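Local coordinates for conserved protein (Methanothermobacter thermautotrophicus, PDB 1I36), which is of unknown function but binds NADP and structurally resembles 3-hydroxyacid dehydrogenases, consistent with an NADP-dependent oxidoreductase, at residues A[59-64]-A[133-138]; A[3-8]-A[17-22]; A[67-72]-A[86-91]. The protein carries 1 engineered substitution. All coordinates share one frame; numbering follows the deposited sequence.

Contact 1 of 3, residues A[59-64]-A[133-138]; sequences VVISAV and EEFMKL. With NAP (NADP nicotinamide-adenine-dinucleotide phosphate), chain C.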
loop_
_atom_site.group_PDB
_atom_site.type_symbol
_atom_site.label_atom_id
_atom_site.label_comp_id
_atom_site.label_asym_id
_atom_site.label_seq_id
_atom_site.Cartn_x
_atom_site.Cartn_y
_atom_site.Cartn_z
ATOM N N VAL A 59 24.156 28.636 13.778
ATOM C CA VAL A 59 23.554 27.481 13.106
ATOM C C VAL A 59 24.646 26.840 12.247
ATOM O O VAL A 59 25.230 27.478 11.371
ATOM C CB VAL A 59 22.325 27.836 12.202
ATOM C CG1 VAL A 59 21.734 26.536 11.590
ATOM C CG2 VAL A 59 21.213 28.555 13.046
ATOM N N VAL A 60 24.922 25.573 12.538
ATOM C CA VAL A 60 25.927 24.801 11.831
ATOM C C VAL A 60 25.209 23.593 11.226
ATOM O O VAL A 60 24.586 22.825 11.954
ATOM C CB VAL A 60 26.976 24.276 12.810
ATOM C CG1 VAL A 60 28.008 23.419 12.045
ATOM C CG2 VAL A 60 27.694 25.487 13.511
ATOM N N ILE A 61 25.255 23.461 9.907
ATOM C CA ILE A 61 24.586 22.350 9.235
ATOM C C ILE A 61 25.630 21.368 8.690
ATOM O O ILE A 61 26.537 21.763 7.966
ATOM C CB ILE A 61 23.708 22.861 8.039
ATOM C CG1 ILE A 61 22.567 23.776 8.561
ATOM C CG2 ILE A 61 23.118 21.682 7.280
ATOM C CD1 ILE A 61 21.824 24.514 7.447
ATOM N N SER A 62 25.470 20.098 9.052
ATOM C CA SER A 62 26.352 19.019 8.624
ATOM C C SER A 62 25.659 18.310 7.452
ATOM O O SER A 62 24.636 17.660 7.642
ATOM C CB SER A 62 26.535 18.012 9.766
ATOM O OG SER A 62 27.272 16.883 9.316
ATOM N N ALA A 63 26.224 18.447 6.259
ATOM C CA ALA A 63 25.677 17.849 5.052
ATOM C C ALA A 63 26.853 17.187 4.334
ATOM O O ALA A 63 27.344 17.677 3.304
ATOM C CB ALA A 63 25.050 18.934 4.173
ATOM N N VAL A 64 27.399 16.167 4.983
ATOM C CA VAL A 64 28.558 15.444 4.450
ATOM C C VAL A 64 28.039 14.134 3.869
ATOM O O VAL A 64 27.046 14.156 3.161
ATOM C CB VAL A 64 29.599 15.214 5.586
ATOM C CG1 VAL A 64 30.217 16.550 5.957
ATOM C CG2 VAL A 64 28.914 14.613 6.828
ATOM N N GLU A 133 12.508 24.120 16.571
ATOM C CA GLU A 133 11.800 25.373 16.322
ATOM C C GLU A 133 12.775 26.492 15.994
ATOM O O GLU A 133 12.494 27.354 15.164
ATOM C CB GLU A 133 11.015 25.798 17.558
ATOM C CG GLU A 133 9.774 25.006 17.847
ATOM C CD GLU A 133 8.971 25.655 18.972
ATOM O OE1 GLU A 133 8.682 26.877 18.868
ATOM O OE2 GLU A 133 8.666 24.959 19.969
ATOM N N GLU A 134 13.943 26.466 16.623
ATOM C CA GLU A 134 14.946 27.491 16.377
ATOM C C GLU A 134 15.540 27.356 14.959
ATOM O O GLU A 134 15.770 28.363 14.273
ATOM C CB GLU A 134 16.019 27.428 17.464
ATOM C CG GLU A 134 17.106 28.508 17.406
ATOM C CD GLU A 134 16.599 29.933 17.582
ATOM O OE1 GLU A 134 15.561 30.137 18.275
ATOM O OE2 GLU A 134 17.255 30.845 17.018
ATOM N N PHE A 135 15.729 26.117 14.499
ATOM C CA PHE A 135 16.237 25.856 13.149
ATOM C C PHE A 135 15.150 26.320 12.152
ATOM O O PHE A 135 15.452 26.881 11.110
ATOM C CB PHE A 135 16.469 24.343 13.010
ATOM C CG PHE A 135 16.747 23.874 11.591
ATOM C CD1 PHE A 135 17.745 24.460 10.819
ATOM C CD2 PHE A 135 16.002 22.835 11.037
ATOM C CE1 PHE A 135 17.994 24.027 9.531
ATOM C CE2 PHE A 135 16.243 22.392 9.764
ATOM C CZ PHE A 135 17.234 22.982 8.996
ATOM N N MET A 136 13.884 26.086 12.505
ATOM C CA MET A 136 12.744 26.436 11.652
ATOM C C MET A 136 12.643 27.944 11.341
ATOM O O MET A 136 12.014 28.340 10.358
ATOM C CB MET A 136 11.439 25.901 12.243
ATOM C CG MET A 136 10.273 25.866 11.215
ATOM S SD MET A 136 8.761 25.181 11.883
ATOM C CE MET A 136 7.515 25.938 10.794
ATOM N N LYS A 137 13.297 28.772 12.153
ATOM C CA LYS A 137 13.339 30.209 11.906
ATOM C C LYS A 137 14.006 30.489 10.549
ATOM O O LYS A 137 13.775 31.541 9.956
ATOM C CB LYS A 137 14.105 30.916 13.032
ATOM C CG LYS A 137 13.270 31.007 14.305
ATOM C CD LYS A 137 13.976 31.707 15.462
ATOM C CE LYS A 137 13.023 31.802 16.662
ATOM N NZ LYS A 137 13.706 32.269 17.910
ATOM N N LEU A 138 14.810 29.548 10.041
ATOM C CA LEU A 138 15.447 29.727 8.729
ATOM C C LEU A 138 14.390 29.773 7.606
ATOM O O LEU A 138 14.706 30.076 6.453
ATOM C CB LEU A 138 16.490 28.628 8.455
ATOM C CG LEU A 138 17.741 28.730 9.355
ATOM C CD1 LEU A 138 18.813 27.696 8.972
ATOM C CD2 LEU A 138 18.320 30.123 9.268
HETATM P PA NAP C . 27.778 15.307 -1.986
HETATM O O1A NAP C . 28.021 13.929 -1.601
HETATM O O2A NAP C . 26.840 15.989 -2.854
HETATM O O5B NAP C . 28.339 16.356 -0.814
HETATM C C5B NAP C . 28.993 16.024 0.547
HETATM C C4B NAP C . 30.135 16.921 0.433
HETATM O O4B NAP C . 30.722 16.612 1.910
HETATM C C3B NAP C . 31.288 16.672 0.055
HETATM O O3B NAP C . 31.085 17.826 -0.646
HETATM C C2B NAP C . 32.690 16.560 0.506
HETATM O O2B NAP C . 33.758 17.188 0.281
HETATM C C1B NAP C . 32.193 16.678 1.818
HETATM N N9A NAP C . 32.859 15.745 2.748
HETATM C C8A NAP C . 33.212 14.392 2.781
HETATM N N7A NAP C . 33.880 14.090 3.872
HETATM C C5A NAP C . 33.975 15.264 4.594
HETATM C C6A NAP C . 34.577 15.597 5.851
HETATM N N6A NAP C . 35.218 14.690 6.590
HETATM N N1A NAP C . 34.483 16.910 6.294
HETATM C C2A NAP C . 33.839 17.853 5.548
HETATM N N3A NAP C . 33.256 17.614 4.357
HETATM C C4A NAP C . 33.355 16.283 3.935
HETATM O O3 NAP C . 26.470 14.913 -1.027
HETATM P PN NAP C . 24.896 15.528 -0.847
HETATM O O1N NAP C . 24.047 14.997 -1.966
HETATM O O2N NAP C . 25.120 16.974 -0.749
HETATM O O5D NAP C . 24.246 15.084 0.526
HETATM C C5D NAP C . 24.818 15.478 1.800
HETATM C C4D NAP C . 24.118 14.695 2.896
HETATM O O4D NAP C . 22.663 14.800 2.937
HETATM C C3D NAP C . 24.377 13.168 2.858
HETATM O O3D NAP C . 24.572 12.532 4.162
HETATM C C2D NAP C . 23.197 12.581 2.160
HETATM O O2D NAP C . 22.964 11.241 2.485
HETATM C C1D NAP C . 22.069 13.547 2.585
HETATM N N1N NAP C . 20.948 13.627 1.634
HETATM C C2N NAP C . 21.170 14.051 0.317
HETATM C C3N NAP C . 20.008 14.106 -0.525
HETATM C C7N NAP C . 20.091 14.533 -1.913
HETATM O O7N NAP C . 19.072 14.583 -2.626
HETATM N N7N NAP C . 21.271 14.895 -2.480
HETATM C C4N NAP C . 18.749 13.746 0.004
HETATM C C5N NAP C . 18.563 13.336 1.280
HETATM C C6N NAP C . 19.662 13.280 2.097
HETATM P P2B NAP C . 34.670 16.479 -0.916
HETATM O O1X NAP C . 34.013 16.691 -2.250
HETATM O O2X NAP C . 35.889 17.223 -0.745
HETATM O O3X NAP C . 34.698 15.063 -0.614
#
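The ring of Phe135 takes the CD1 methyl of Ile61 obliquely, the nearest ring atom being CE1 at 4.4 Å from Ile61 CD1. Val85 and Ile145 touch the same ring from strands 83-86 and 144-147. The other flat group here is the adenine of NADP, about 19 Å from the phenyl ring, centre to centre: Val64 CG1 lies over one face of it, 3.7 Å from C4A and 3.6 Å from N3A of the cofactor. With chi1 at 169° the ring of Phe135 extends opposite the backbone N and reaches from the helix to the strand. Beside it, Val59 CG1 meets Leu138 CD1 at 4.1 Å; the two aliphatic chains run past each other in opposite directions, so methyl lies alongside methyl. The pairs are two residues apart on the strand, as expected when alternate side chains of a strand point to one face of a sheet. This is the layering of a Rossmann-type fold: strand 59-62 lies between strands 2-6 and 83-86, and helix 132-136 with the 3-10 turn after it packs on that face. At the far end the strand gives way to Ala63 and Val64, which belong to the cofactor pocket. Away from the strand, Lys137 NZ reaches back to Glu134 OE1 at 2.8 Å in a salt bridge that meets the carboxylate oxygen on its syn side, 24° out of plane, while Leu138 from the next position turns inward and also touches Leu143 and Ile145.

Contact 2 of 3, residues A[3-8]-A[17-22]; sequences VGFIGF and SRLRSR. With NAP (NADP nicotinamide-adenine-dinucleotide phosphate), chain C.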
loop_
_atom_site.group_PDB
_atom_site.type_symbol
_atom_site.label_atom_id
_atom_site.label_comp_id
_atom_site.label_asym_id
_atom_site.label_seq_id
_atom_site.Cartn_x
_atom_site.Cartn_y
_atom_site.Cartn_z
ATOM N N VAL A 3 25.255 31.250 8.825
ATOM C CA VAL A 3 24.948 29.817 8.819
ATOM C C VAL A 3 26.201 29.095 8.293
ATOM O O VAL A 3 26.677 29.367 7.189
ATOM C CB VAL A 3 23.710 29.463 7.934
ATOM C CG1 VAL A 3 23.538 27.943 7.846
ATOM C CG2 VAL A 3 22.438 30.077 8.532
ATOM N N GLY A 4 26.768 28.210 9.105
ATOM C CA GLY A 4 27.948 27.476 8.655
ATOM C C GLY A 4 27.619 26.086 8.135
ATOM O O GLY A 4 26.719 25.428 8.640
ATOM N N PHE A 5 28.342 25.656 7.107
ATOM C CA PHE A 5 28.131 24.343 6.508
ATOM C C PHE A 5 29.365 23.452 6.633
ATOM O O PHE A 5 30.484 23.871 6.323
ATOM C CB PHE A 5 27.793 24.477 5.002
ATOM C CG PHE A 5 26.395 24.944 4.729
ATOM C CD1 PHE A 5 26.059 26.288 4.835
ATOM C CD2 PHE A 5 25.393 24.028 4.419
ATOM C CE1 PHE A 5 24.740 26.716 4.643
ATOM C CE2 PHE A 5 24.068 24.453 4.222
ATOM C CZ PHE A 5 23.743 25.794 4.337
ATOM N N ILE A 6 29.169 22.239 7.132
ATOM C CA ILE A 6 30.249 21.262 7.183
ATOM C C ILE A 6 29.879 20.383 5.993
ATOM O O ILE A 6 28.802 19.769 5.972
ATOM C CB ILE A 6 30.244 20.450 8.468
ATOM C CG1 ILE A 6 30.349 21.376 9.682
ATOM C CG2 ILE A 6 31.438 19.487 8.453
ATOM C CD1 ILE A 6 29.990 20.657 11.005
ATOM N N GLY A 7 30.769 20.351 5.006
ATOM C CA GLY A 7 30.537 19.646 3.766
ATOM C C GLY A 7 29.946 20.690 2.825
ATOM O O GLY A 7 29.349 21.669 3.286
ATOM N N PHE A 8 30.218 20.596 1.523
ATOM C CA PHE A 8 29.611 21.572 0.623
ATOM C C PHE A 8 29.342 20.944 -0.711
ATOM O O PHE A 8 29.956 21.277 -1.725
ATOM C CB PHE A 8 30.417 22.880 0.518
ATOM C CG PHE A 8 29.576 24.073 0.162
ATOM C CD1 PHE A 8 28.980 24.837 1.151
ATOM C CD2 PHE A 8 29.335 24.394 -1.166
ATOM C CE1 PHE A 8 28.132 25.914 0.828
ATOM C CE2 PHE A 8 28.500 25.459 -1.511
ATOM C CZ PHE A 8 27.897 26.216 -0.507
ATOM N N SER A 17 22.653 28.542 -1.276
ATOM C CA SER A 17 22.286 29.435 -2.358
ATOM C C SER A 17 20.970 30.184 -2.039
ATOM O O SER A 17 20.866 31.410 -2.260
ATOM C CB SER A 17 22.165 28.605 -3.642
ATOM O OG SER A 17 21.874 29.404 -4.754
ATOM N N ARG A 18 19.998 29.465 -1.480
ATOM C CA ARG A 18 18.701 30.051 -1.116
ATOM C C ARG A 18 18.865 31.046 0.029
ATOM O O ARG A 18 18.348 32.177 -0.017
ATOM C CB ARG A 18 17.706 28.956 -0.720
ATOM C CG ARG A 18 16.348 29.441 -0.194
ATOM C CD ARG A 18 15.651 30.390 -1.185
ATOM N NE ARG A 18 15.370 29.749 -2.466
ATOM C CZ ARG A 18 14.369 28.892 -2.665
ATOM N NH1 ARG A 18 13.563 28.560 -1.658
ATOM N NH2 ARG A 18 14.108 28.441 -3.891
ATOM N N LEU A 19 19.584 30.627 1.061
ATOM C CA LEU A 19 19.832 31.476 2.226
ATOM C C LEU A 19 20.581 32.764 1.846
ATOM O O LEU A 19 20.269 33.854 2.332
ATOM C CB LEU A 19 20.646 30.694 3.278
ATOM C CG LEU A 19 19.994 29.449 3.901
ATOM C CD1 LEU A 19 20.999 28.711 4.753
ATOM C CD2 LEU A 19 18.795 29.861 4.768
ATOM N N ARG A 20 21.602 32.626 1.012
ATOM C CA ARG A 20 22.391 33.772 0.582
ATOM C C ARG A 20 21.539 34.809 -0.178
ATOM O O ARG A 20 21.653 36.003 0.068
ATOM C CB ARG A 20 23.558 33.303 -0.281
ATOM C CG ARG A 20 24.607 34.369 -0.484
ATOM C CD ARG A 20 25.843 33.835 -1.195
ATOM N NE ARG A 20 26.894 34.845 -1.219
ATOM C CZ ARG A 20 26.942 35.858 -2.076
ATOM N NH1 ARG A 20 26.005 36.002 -3.008
ATOM N NH2 ARG A 20 27.880 36.780 -1.942
ATOM N N SER A 21 20.659 34.337 -1.051
ATOM C CA SER A 21 19.781 35.210 -1.828
ATOM C C SER A 21 18.818 35.961 -0.909
ATOM O O SER A 21 18.276 36.998 -1.287
ATOM C CB SER A 21 18.995 34.392 -2.857
ATOM O OG SER A 21 18.046 33.531 -2.228
ATOM N N ARG A 22 18.631 35.464 0.315
ATOM C CA ARG A 22 17.730 36.126 1.254
ATOM C C ARG A 22 18.477 36.945 2.290
ATOM O O ARG A 22 17.899 37.348 3.304
ATOM C CB ARG A 22 16.777 35.140 1.920
ATOM C CG ARG A 22 15.945 34.316 0.944
ATOM C CD ARG A 22 15.133 35.189 0.003
ATOM N NE ARG A 22 14.421 34.364 -0.952
ATOM C CZ ARG A 22 13.209 33.859 -0.754
ATOM N NH1 ARG A 22 12.559 34.100 0.383
ATOM N NH2 ARG A 22 12.645 33.109 -1.693
HETATM P PA NAP C . 27.778 15.307 -1.986
HETATM O O1A NAP C . 28.021 13.929 -1.601
HETATM O O2A NAP C . 26.840 15.989 -2.854
HETATM O O5B NAP C . 28.339 16.356 -0.814
HETATM C C5B NAP C . 28.993 16.024 0.547
HETATM C C4B NAP C . 30.135 16.921 0.433
HETATM O O4B NAP C . 30.722 16.612 1.910
HETATM C C3B NAP C . 31.288 16.672 0.055
HETATM O O3B NAP C . 31.085 17.826 -0.646
HETATM C C2B NAP C . 32.690 16.560 0.506
HETATM O O2B NAP C . 33.758 17.188 0.281
HETATM C C1B NAP C . 32.193 16.678 1.818
HETATM N N9A NAP C . 32.859 15.745 2.748
HETATM C C8A NAP C . 33.212 14.392 2.781
HETATM N N7A NAP C . 33.880 14.090 3.872
HETATM C C5A NAP C . 33.975 15.264 4.594
HETATM C C6A NAP C . 34.577 15.597 5.851
HETATM N N6A NAP C . 35.218 14.690 6.590
HETATM N N1A NAP C . 34.483 16.910 6.294
HETATM C C2A NAP C . 33.839 17.853 5.548
HETATM N N3A NAP C . 33.256 17.614 4.357
HETATM C C4A NAP C . 33.355 16.283 3.935
HETATM O O3 NAP C . 26.470 14.913 -1.027
HETATM P PN NAP C . 24.896 15.528 -0.847
HETATM O O1N NAP C . 24.047 14.997 -1.966
HETATM O O2N NAP C . 25.120 16.974 -0.749
HETATM O O5D NAP C . 24.246 15.084 0.526
HETATM C C5D NAP C . 24.818 15.478 1.800
HETATM C C4D NAP C . 24.118 14.695 2.896
HETATM O O4D NAP C . 22.663 14.800 2.937
HETATM C C3D NAP C . 24.377 13.168 2.858
HETATM O O3D NAP C . 24.572 12.532 4.162
HETATM C C2D NAP C . 23.197 12.581 2.160
HETATM O O2D NAP C . 22.964 11.241 2.485
HETATM C C1D NAP C . 22.069 13.547 2.585
HETATM N N1N NAP C . 20.948 13.627 1.634
HETATM C C2N NAP C . 21.170 14.051 0.317
HETATM C C3N NAP C . 20.008 14.106 -0.525
HETATM C C7N NAP C . 20.091 14.533 -1.913
HETATM O O7N NAP C . 19.072 14.583 -2.626
HETATM N N7N NAP C . 21.271 14.895 -2.480
HETATM C C4N NAP C . 18.749 13.746 0.004
HETATM C C5N NAP C . 18.563 13.336 1.280
HETATM C C6N NAP C . 19.662 13.280 2.097
HETATM P P2B NAP C . 34.670 16.479 -0.916
HETATM O O1X NAP C . 34.013 16.691 -2.250
HETATM O O2X NAP C . 35.889 17.223 -0.745
HETATM O O3X NAP C . 34.698 15.063 -0.614
#
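This is a small, buried strand-to-helix packing contact inside the first beta-alpha-beta unit, between strand 2-6 and the last turns of helix 10-21. A single methyl, Leu19 CD1, does the touching. It sits at the edge of the Phe5 ring, near the ring plane, 4.0 Å from Phe5 CZ, and at the same time 4.1 Å from Val3 CG1. The Leu19 side chain crosses that of Val3 at about a right angle and that of Phe5 more obliquely, so the methyl bridges two residues on the same face of the strand. Phe5 CG stands beside the backbone N and anti to the carbonyl carbon (chi1 -75°), a setting that carries CZ out from the strand, leaning back toward the Val3 end, to meet Leu19, while Ala12, Leu15 and Ala16 of the helix touch the ring as well. Just past the strand, Gly7 CA comes within 3.4 Å of N3A of the NADP adenine, and a side chain there would collide with the ribose oxygen O4B. Gly7 opens a GxGxxA sequence of Rossmann type, and the amides of Glu10 and Val11 beyond it are hydrogen-bonded to the cofactor. Within the helix Ser21 OG donates to Arg18 O at 2.6 Å, tilted 27° from the carbonyl plane; Arg18 NH1 forms a salt bridge with Asp122. Across the contact itself every touching group is hydrocarbon, which suggests that these two segments are held together mainly by shape and by exclusion of water.

Contact 3 of 3, residues A[67-72]-A[86-91]; sequences GVALGA and DINNIS. With NAP (NADP nicotinamide-adenine-dinucleotide phosphate), chain C.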
loop_
_atom_site.group_PDB
_atom_site.type_symbol
_atom_site.label_atom_id
_atom_site.label_comp_id
_atom_site.label_asym_id
_atom_site.label_seq_id
_atom_site.Cartn_x
_atom_site.Cartn_y
_atom_site.Cartn_z
ATOM N N GLY A 67 28.846 7.978 5.851
ATOM C CA GLY A 67 30.012 7.377 6.485
ATOM C C GLY A 67 30.925 8.351 7.231
ATOM O O GLY A 67 31.805 7.925 7.976
ATOM N N VAL A 68 30.675 9.646 7.079
ATOM C CA VAL A 68 31.500 10.704 7.688
ATOM C C VAL A 68 30.743 11.474 8.800
ATOM O O VAL A 68 31.348 12.221 9.548
ATOM C CB VAL A 68 31.912 11.736 6.541
ATOM C CG1 VAL A 68 32.440 13.034 7.094
ATOM C CG2 VAL A 68 32.952 11.093 5.620
ATOM N N ALA A 69 29.434 11.258 8.909
ATOM C CA ALA A 69 28.581 11.977 9.858
ATOM C C ALA A 69 29.012 11.933 11.328
ATOM O O ALA A 69 29.037 12.969 12.000
ATOM C CB ALA A 69 27.115 11.484 9.710
ATOM N N LEU A 70 29.367 10.762 11.839
ATOM C CA LEU A 70 29.782 10.691 13.250
ATOM C C LEU A 70 31.097 11.406 13.477
ATOM O O LEU A 70 31.246 12.121 14.465
ATOM C CB LEU A 70 29.901 9.259 13.757
ATOM C CG LEU A 70 28.609 8.554 14.107
ATOM C CD1 LEU A 70 28.961 7.113 14.585
ATOM C CD2 LEU A 70 27.830 9.345 15.176
ATOM N N GLY A 71 32.055 11.208 12.565
ATOM C CA GLY A 71 33.336 11.884 12.704
ATOM C C GLY A 71 33.199 13.400 12.662
ATOM O O GLY A 71 33.903 14.112 13.386
ATOM N N ALA A 72 32.327 13.899 11.780
ATOM C CA ALA A 72 32.094 15.330 11.667
ATOM C C ALA A 72 31.509 15.848 12.981
ATOM O O ALA A 72 31.885 16.909 13.436
ATOM C CB ALA A 72 31.126 15.621 10.514
ATOM N N ASP A 86 21.973 18.108 11.753
ATOM C CA ASP A 86 22.486 16.982 10.992
ATOM C C ASP A 86 21.430 16.577 9.949
ATOM O O ASP A 86 20.322 16.152 10.290
ATOM C CB ASP A 86 22.852 15.818 11.913
ATOM C CG ASP A 86 23.614 14.711 11.167
ATOM O OD1 ASP A 86 23.080 14.157 10.186
ATOM O OD2 ASP A 86 24.752 14.403 11.542
ATOM N N ILE A 87 21.815 16.679 8.682
ATOM C CA ILE A 87 20.892 16.371 7.606
ATOM C C ILE A 87 21.362 15.159 6.798
ATOM O O ILE A 87 20.819 14.850 5.751
ATOM C CB ILE A 87 20.656 17.638 6.731
ATOM C CG1 ILE A 87 19.308 17.570 6.025
ATOM C CG2 ILE A 87 21.815 17.847 5.741
ATOM C CD1 ILE A 87 18.846 18.957 5.491
ATOM N N ASN A 88 22.280 14.393 7.373
ATOM C CA ASN A 88 22.807 13.217 6.689
ATOM C C ASN A 88 21.867 12.004 6.712
ATOM O O ASN A 88 21.076 11.816 7.641
ATOM C CB ASN A 88 24.166 12.829 7.257
ATOM C CG ASN A 88 25.163 13.970 7.208
ATOM O OD1 ASN A 88 25.603 14.372 6.142
ATOM N ND2 ASN A 88 25.500 14.513 8.373
ATOM N N ASN A 89 21.982 11.158 5.698
ATOM C CA ASN A 89 21.137 9.968 5.649
ATOM C C ASN A 89 21.753 8.874 6.490
ATOM O O ASN A 89 22.473 8.028 5.977
ATOM C CB ASN A 89 20.927 9.472 4.209
ATOM C CG ASN A 89 19.980 8.277 4.140
ATOM O OD1 ASN A 89 19.046 8.156 4.951
ATOM N ND2 ASN A 89 20.244 7.363 3.198
ATOM N N ILE A 90 21.525 8.951 7.810
ATOM C CA ILE A 90 22.007 7.969 8.762
ATOM C C ILE A 90 20.823 7.443 9.573
ATOM O O ILE A 90 19.772 8.067 9.643
ATOM C CB ILE A 90 23.102 8.551 9.714
ATOM C CG1 ILE A 90 22.659 9.912 10.303
ATOM C CG2 ILE A 90 24.412 8.721 8.932
ATOM C CD1 ILE A 90 23.632 10.471 11.392
ATOM N N SER A 91 21.002 6.295 10.197
ATOM C CA SER A 91 19.916 5.683 10.956
ATOM C C SER A 91 19.535 6.509 12.168
ATOM O O SER A 91 20.372 7.281 12.701
ATOM C CB SER A 91 20.320 4.279 11.401
ATOM O OG SER A 91 21.225 4.323 12.516
HETATM P PA NAP C . 27.778 15.307 -1.986
HETATM O O1A NAP C . 28.021 13.929 -1.601
HETATM O O2A NAP C . 26.840 15.989 -2.854
HETATM O O5B NAP C . 28.339 16.356 -0.814
HETATM C C5B NAP C . 28.993 16.024 0.547
HETATM C C4B NAP C . 30.135 16.921 0.433
HETATM O O4B NAP C . 30.722 16.612 1.910
HETATM C C3B NAP C . 31.288 16.672 0.055
HETATM O O3B NAP C . 31.085 17.826 -0.646
HETATM C C2B NAP C . 32.690 16.560 0.506
HETATM O O2B NAP C . 33.758 17.188 0.281
HETATM C C1B NAP C . 32.193 16.678 1.818
HETATM N N9A NAP C . 32.859 15.745 2.748
HETATM C C8A NAP C . 33.212 14.392 2.781
HETATM N N7A NAP C . 33.880 14.090 3.872
HETATM C C5A NAP C . 33.975 15.264 4.594
HETATM C C6A NAP C . 34.577 15.597 5.851
HETATM N N6A NAP C . 35.218 14.690 6.590
HETATM N N1A NAP C . 34.483 16.910 6.294
HETATM C C2A NAP C . 33.839 17.853 5.548
HETATM N N3A NAP C . 33.256 17.614 4.357
HETATM C C4A NAP C . 33.355 16.283 3.935
HETATM O O3 NAP C . 26.470 14.913 -1.027
HETATM P PN NAP C . 24.896 15.528 -0.847
HETATM O O1N NAP C . 24.047 14.997 -1.966
HETATM O O2N NAP C . 25.120 16.974 -0.749
HETATM O O5D NAP C . 24.246 15.084 0.526
HETATM C C5D NAP C . 24.818 15.478 1.800
HETATM C C4D NAP C . 24.118 14.695 2.896
HETATM O O4D NAP C . 22.663 14.800 2.937
HETATM C C3D NAP C . 24.377 13.168 2.858
HETATM O O3D NAP C . 24.572 12.532 4.162
HETATM C C2D NAP C . 23.197 12.581 2.160
HETATM O O2D NAP C . 22.964 11.241 2.485
HETATM C C1D NAP C . 22.069 13.547 2.585
HETATM N N1N NAP C . 20.948 13.627 1.634
HETATM C C2N NAP C . 21.170 14.051 0.317
HETATM C C3N NAP C . 20.008 14.106 -0.525
HETATM C C7N NAP C . 20.091 14.533 -1.913
HETATM O O7N NAP C . 19.072 14.583 -2.626
HETATM N N7N NAP C . 21.271 14.895 -2.480
HETATM C C4N NAP C . 18.749 13.746 0.004
HETATM C C5N NAP C . 18.563 13.336 1.280
HETATM C C6N NAP C . 19.662 13.280 2.097
HETATM P P2B NAP C . 34.670 16.479 -0.916
HETATM O O1X NAP C . 34.013 16.691 -2.250
HETATM O O2X NAP C . 35.889 17.223 -0.745
HETATM O O3X NAP C . 34.698 15.063 -0.614
#
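The first turn of helix 69-77 faces an irregular loop, with the CA atoms of Ala69 and Asn88 6.7 Å apart. Ala69 CB fits among three side chains of the strand end and the loop after it, 3.7 Å from Asn88 ND2, 3.9 Å from Ile90 CG2 and 4.2 Å from Asp86 OD2. Asp86 OD1 accepts the backbone N of Asn88 at 2.9 Å, an Asx turn, and Asn88 ND2 bonds weakly to both oxygens of that carboxylate. Asn88 CG lies beside the backbone N, opposite the carbonyl carbon (chi1 -56°), which brings ND2 to Ala69 and OD1 to the nicotinamide ribose, whose hydroxyl O3D donates to Asn88 OD1 at 2.9 Å; ND2 also pairs with Ser62 OG. With an alanine at Asn88, O3D would probably lose this short bond, keeping a weak one from Asn89 N, and Ser62 OG and the Asp86 carboxylate would lose ND2. The amide of Asn89, centre of an inverse gamma turn, bonds weakly to O2D and O3D. Val68 CG1 packs on the adenine, 3.3 Å from its N6A. The loop joins strand 83-86 to helix 92-101, with Ser91 as N-cap; Ile90 touches Val95 of that helix, and Asn89 Met229 of helix 216-231.

From the N terminus, contact 2 closes first, a short loop in which strand 2-6 turns through the glycine-rich segment into helix 10-21. Contact 1 opens later, at strand 59-62, and is not completed until residues 133-138. Contact 3 opens and closes within that span, so contacts 1 and 3 nest, contact 2 precedes both, and none cross. Strands 2-6 and 59-62 are neighbours in the sheet, with backbone bonds that join contacts 1 and 2 directly. Contacts 1 and 3 meet at the end of strand 59-62, where Ser62 O receives Ile87 N. Contacts 1 and 2 pack helices on the sheet, contact 3 joins helix 69-77 to the loop after strand 83-86, and each touches the bound NADP.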